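PDB 1TWI: diaminopimelate decarboxylase from Methanocaldococcus jannaschii, which catalyses the pyridoxal-phosphate-dependent decarboxylation of meso-diaminopimelate to L-lysine, the last step of lysine biosynthesis by the diaminopimelate pathway. Local coordinates for residues K170-T173 with G174-N178. Residues are numbered along the deposited sequence; the frame is centred on the assembly and turned at random.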
loop_
_atom_site.group_PDB
_atom_site.type_symbol
_atom_site.label_atom_id
_atom_site.label_comp_id
_atom_site.label_asym_id
_atom_site.label_seq_id
_atom_site.Cartn_x
_atom_site.Cartn_y
_atom_site.Cartn_z
ATOM N N LYS A 170 3.326 12.303 -22.990
ATOM C CA LYS A 170 2.953 11.677 -21.724
ATOM C C LYS A 170 2.282 12.659 -20.754
ATOM O O LYS A 170 1.338 12.291 -20.029
ATOM C CB LYS A 170 4.155 11.020 -21.013
ATOM C CG LYS A 170 4.662 9.755 -21.671
ATOM C CD LYS A 170 5.832 9.062 -20.888
ATOM C CE LYS A 170 5.332 7.958 -19.944
ATOM N NZ LYS A 170 6.446 7.122 -19.311
ATOM N N ILE A 171 2.745 13.901 -20.753
ATOM C CA ILE A 171 2.160 14.890 -19.851
ATOM C C ILE A 171 0.730 15.187 -20.281
ATOM O O ILE A 171 -0.200 15.247 -19.475
ATOM C CB ILE A 171 2.950 16.199 -19.890
ATOM C CG1 ILE A 171 4.371 15.927 -19.367
ATOM C CG2 ILE A 171 2.222 17.267 -19.051
ATOM C CD1 ILE A 171 4.410 15.397 -17.959
ATOM N N SER A 172 0.590 15.346 -21.584
ATOM C CA SER A 172 -0.680 15.643 -22.209
ATOM C C SER A 172 -1.715 14.547 -21.962
ATOM O O SER A 172 -2.881 14.815 -21.638
ATOM C CB SER A 172 -0.458 15.801 -23.722
ATOM O OG SER A 172 -1.692 15.910 -24.377
ATOM N N THR A 173 -1.294 13.304 -22.137
ATOM C CA THR A 173 -2.207 12.182 -21.957
ATOM C C THR A 173 -2.691 12.159 -20.502
ATOM O O THR A 173 -3.873 11.918 -20.231
ATOM C CB THR A 173 -1.510 10.877 -22.331
ATOM O OG1 THR A 173 -1.402 10.817 -23.771
ATOM C CG2 THR A 173 -2.310 9.669 -21.831
ATOM N N GLY A 174 -1.779 12.463 -19.585
ATOM C CA GLY A 174 -2.116 12.504 -18.158
ATOM C C GLY A 174 -3.137 13.594 -17.883
ATOM O O GLY A 174 -4.151 13.353 -17.225
ATOM N N LEU A 175 -2.907 14.793 -18.389
ATOM C CA LEU A 175 -3.848 15.872 -18.134
ATOM C C LEU A 175 -5.244 15.613 -18.697
ATOM O O LEU A 175 -6.234 16.097 -18.131
ATOM C CB LEU A 175 -3.333 17.200 -18.705
ATOM C CG LEU A 175 -2.116 17.741 -17.975
ATOM C CD1 LEU A 175 -1.500 18.875 -18.795
ATOM C CD2 LEU A 175 -2.528 18.204 -16.547
ATOM N N LYS A 176 -5.323 14.864 -19.813
ATOM C CA LYS A 176 -6.602 14.622 -20.449
ATOM C C LYS A 176 -7.335 13.408 -19.947
ATOM O O LYS A 176 -8.558 13.398 -19.885
ATOM C CB LYS A 176 -6.421 14.490 -21.962
ATOM C CG LYS A 176 -6.125 15.809 -22.636
ATOM C CD LYS A 176 -5.724 15.576 -24.096
ATOM C CE LYS A 176 -5.685 16.885 -24.899
ATOM N NZ LYS A 176 -6.987 17.624 -24.935
ATOM N N LYS A 177 -6.595 12.382 -19.564
ATOM C CA LYS A 177 -7.234 11.140 -19.153
ATOM C C LYS A 177 -7.393 10.945 -17.660
ATOM O O LYS A 177 -8.121 10.069 -17.252
ATOM C CB LYS A 177 -6.441 9.932 -19.693
ATOM C CG LYS A 177 -6.580 9.716 -21.217
ATOM C CD LYS A 177 -5.895 8.421 -21.661
ATOM C CE LYS A 177 -5.865 8.257 -23.197
ATOM N NZ LYS A 177 -5.180 6.926 -23.538
ATOM N N ASN A 178 -6.723 11.743 -16.838
ATOM C CA ASN A 178 -6.796 11.479 -15.400
ATOM C C ASN A 178 -8.001 12.170 -14.834
ATOM O O ASN A 178 -8.680 12.979 -15.529
ATOM C CB ASN A 178 -5.481 11.914 -14.730
ATOM C CG ASN A 178 -4.309 11.020 -15.128
ATOM O OD1 ASN A 178 -3.149 11.459 -15.165
ATOM N ND2 ASN A 178 -4.602 9.752 -15.400
#
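Lys177 leans outward and back toward Thr173, one turn earlier, so that its aliphatic chain flanks the threonine side chain. Lys177 CB sits 3.3 Å from Thr173 O, and CG stays beside that carbonyl oxygen. Lys177 CD then reaches the methyl of the threonine, 3.8 Å from Thr173 CG2, and CE skirts the same methyl at slightly longer range. Beyond CG the chain is fully extended, which carries NZ past the methyl. Thr173 presents CG2 to the lysine because this branch lies anti to the backbone N (OG1 at chi1 -74°), while OG1, beside the backbone N, hydrogen-bonds Pro169 O. Lys177 N in turn donates to Thr173 O at 2.8 Å, and Lys176 N adds a weak second hydrogen bond to the same oxygen.

These residues belong to helix 169-177, which connects strands 153-160 and 182-183 in a beta-alpha-beta unit of the TIM-barrel domain that binds the cofactor. Another side of the helix carries a second i to i+4 pair: the Leu175 isobutyl group packs against the branch methyl of Ile171, with Ile171 CG2 and Leu175 CD1 4.1 Å apart. Leu175 CG also rests 3.5 Å from Ile171 O, the acceptor of the hydrogen bond from Leu175 N. Loop residues extend this apolar surface, Ile211 against Ile171 and Pro161 and Val163 against Leu175; the leucine side chain comes within about 10 Å of bound pyridoxal phosphate.

On a further flank, Lys176 passes the buried Ser172, Lys176 CG lying 3.5 Å from Ser172 O and the CD and CE methylenes skirting the serine OG, before bending at its last torsion (chi4 -59°); NZ forms a long, weak ion pair with Glu185. Asn178, where the backbone leaves helical geometry, packs on Ser360 of the second subunit.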